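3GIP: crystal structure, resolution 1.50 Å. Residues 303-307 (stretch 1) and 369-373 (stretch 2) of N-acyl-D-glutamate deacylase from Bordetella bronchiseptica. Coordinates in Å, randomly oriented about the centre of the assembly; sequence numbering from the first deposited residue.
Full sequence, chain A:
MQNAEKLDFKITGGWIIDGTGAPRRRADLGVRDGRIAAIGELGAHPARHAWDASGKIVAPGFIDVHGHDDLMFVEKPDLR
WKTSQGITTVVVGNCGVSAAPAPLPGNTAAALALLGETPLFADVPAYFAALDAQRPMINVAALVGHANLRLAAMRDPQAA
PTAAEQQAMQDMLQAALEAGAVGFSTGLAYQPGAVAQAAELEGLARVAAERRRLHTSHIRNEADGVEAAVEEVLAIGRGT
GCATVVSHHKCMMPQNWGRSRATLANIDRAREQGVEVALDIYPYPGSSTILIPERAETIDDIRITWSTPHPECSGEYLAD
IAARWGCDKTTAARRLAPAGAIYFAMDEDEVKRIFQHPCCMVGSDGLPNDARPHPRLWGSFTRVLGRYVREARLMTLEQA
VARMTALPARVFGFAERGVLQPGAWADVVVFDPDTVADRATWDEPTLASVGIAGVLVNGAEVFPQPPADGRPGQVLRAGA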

# COMPACT_ATOMS: atom_id res chain seq x y z
N ARG A 303 16.64 -3.23 13.99
CA ARG A 303 16.09 -4.47 14.54
C ARG A 303 15.72 -5.43 13.42
O ARG A 303 14.97 -5.08 12.51
N ILE A 304 16.24 -6.65 13.50
CA ILE A 304 15.99 -7.65 12.47
C ILE A 304 14.54 -8.14 12.40
O ILE A 304 13.92 -8.42 13.42
N THR A 305 14.01 -8.23 11.18
CA THR A 305 12.65 -8.70 10.96
C THR A 305 12.66 -10.13 10.42
O THR A 305 11.67 -10.86 10.55
N TRP A 306 13.77 -10.50 9.81
CA TRP A 306 13.97 -11.85 9.27
C TRP A 306 15.40 -11.98 8.78
O TRP A 306 16.05 -10.99 8.50
N SER A 307 15.89 -13.22 8.71
CA SER A 307 17.24 -13.50 8.23
C SER A 307 17.27 -14.96 7.78
O SER A 307 16.99 -15.86 8.56
N ASN A 369 5.45 -11.69 4.71
CA ASN A 369 6.28 -12.87 4.90
C ASN A 369 7.37 -12.75 5.97
O ASN A 369 8.03 -13.73 6.30
N ASP A 370 7.55 -11.55 6.51
CA ASP A 370 8.55 -11.33 7.55
C ASP A 370 8.25 -12.16 8.80
O ASP A 370 7.09 -12.29 9.20
N ALA A 371 9.28 -12.72 9.42
CA ALA A 371 9.11 -13.52 10.62
C ALA A 371 8.60 -12.65 11.77
O ALA A 371 7.72 -13.05 12.53
N ARG A 372 9.19 -11.47 11.90
CA ARG A 372 8.81 -10.51 12.94
C ARG A 372 8.61 -9.19 12.20
O ARG A 372 9.45 -8.29 12.25
N PRO A 373 7.47 -9.05 11.53
CA PRO A 373 7.14 -7.85 10.76
C PRO A 373 6.90 -6.57 11.55
O PRO A 373 6.64 -6.60 12.76

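The contact between these stretches is small, burying 253 Å² in all, and it is organised around a corner in the chain at Thr305, where one strand gives way to another and a backbone carbonyl meets the irregular loop of stretch 2.

Arg303 opens stretch 1 with its CA-to-CB bond toward the loop, yet its side chain (chi1 and chi2 both t, chi3 m) makes no contact; its NH2 is satisfied elsewhere in the structure. Ile304, m at both chi angles, starts sideways and its end leads away, so its contribution comes from the backbone. Ile304 O accepts a hydrogen bond from water 1 at 3.0 Å, and the same water donates to Arg372 O at 3.1 Å, tying the two main chains together without any side chain.

Thr305 is the hub, with more of its surface covered than any other residue here. Its carbonyl receives a hydrogen bond, from Arg372 N to Thr305 O at 2.9 Å and a nearly straight 161°. Ala371 N also lies 3.2 Å from Thr305 O. On the same residue, Thr305 CA sits 3.5 Å from Arg372 O in a CA-H...O contact. The CA-to-CB bond points sideways and the side chain takes the p rotamer, placing OG1 3.5 Å from Asp370 OD2. Water 2 sits beside this pair and touches both, 2.8 Å from Thr305 OG1 and donating to Asp370 OD2 at 2.7 Å, which gives the buried carboxylate a polar partner.

Trp306 has its CA-to-CB bond toward stretch 2. With chi1 p and chi2 at -85°, its indole brings CD1 to 3.4 Å from Asp370 OD1, an oblique approach to the ring. Asp370, m at chi1, thus has one carboxylate oxygen beside the indole and the other on the water. The tryptophan also offers aliphatic surface at its base: Trp306 CB lies 4.4 Å from Ala371 CB, a modest apolar touch; Ala371 is itself exposed.

Ser307 closes the stretch with its CA-to-CB bond away from the loop and its side chain in the t rotamer, its OG bonded elsewhere in the structure. Across from the corner, Arg372 (chi1 t, then p and p) begins sideways and sends its end away, so its amide and carbonyl supply its polar links to stretch 1. The rule to read here is economical: backbone polar groups join the two chains at the corner, while two side chains, Thr305 and Trp306, settle around one aspartate with a bridging water.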

# COMPACT_ATOMS: atom_id res chain seq x y z
CB ARG A 303 14.87 -4.15 15.42
CG ARG A 303 14.36 -5.35 16.20
CD ARG A 303 13.09 -5.04 16.98
NE ARG A 303 13.35 -4.34 18.24
CZ ARG A 303 12.38 -3.98 19.08
NH1 ARG A 303 11.12 -4.25 18.78
NH2 ARG A 303 12.67 -3.36 20.22
CB ILE A 304 16.94 -8.86 12.68
CG1 ILE A 304 18.39 -8.36 12.75
CG2 ILE A 304 16.78 -9.87 11.56
CD1 ILE A 304 18.83 -7.52 11.55
CB THR A 305 11.91 -7.79 9.96
OG1 THR A 305 12.70 -7.62 8.78
CG2 THR A 305 11.64 -6.43 10.58
CB TRP A 306 13.01 -12.14 8.10
CG TRP A 306 13.21 -11.27 6.87
CD1 TRP A 306 12.68 -10.04 6.65
CD2 TRP A 306 14.01 -11.58 5.72
NE1 TRP A 306 13.09 -9.55 5.43
CE2 TRP A 306 13.91 -10.48 4.84
CE3 TRP A 306 14.80 -12.68 5.34
CZ2 TRP A 306 14.56 -10.44 3.60
CZ3 TRP A 306 15.45 -12.64 4.10
CH2 TRP A 306 15.33 -11.52 3.25
CB SER A 307 18.29 -13.30 9.32
OG SER A 307 19.56 -13.80 8.89
CB ASN A 369 6.91 -13.30 3.57
CG ASN A 369 7.67 -12.19 2.89
OD1 ASN A 369 8.61 -11.63 3.46
ND2 ASN A 369 7.28 -11.87 1.67
CB ASP A 370 8.59 -9.85 7.95
CG ASP A 370 9.25 -8.97 6.90
OD1 ASP A 370 9.48 -9.44 5.77
OD2 ASP A 370 9.52 -7.79 7.22
CB ALA A 371 10.42 -14.19 11.00
CB ARG A 372 9.93 -10.37 13.97
CG ARG A 372 9.59 -9.43 15.12
CD ARG A 372 8.44 -9.98 15.95
NE ARG A 372 8.84 -11.19 16.68
CZ ARG A 372 9.75 -11.21 17.65
NH1 ARG A 372 10.35 -10.08 18.02
NH2 ARG A 372 10.05 -12.35 18.25
CB PRO A 373 5.89 -8.26 10.01
CG PRO A 373 5.19 -9.10 11.03
CD PRO A 373 6.31 -9.97 11.56
O HOH W 1 11.43 -7.14 14.35
O HOH W 2 11.56 -6.13 6.76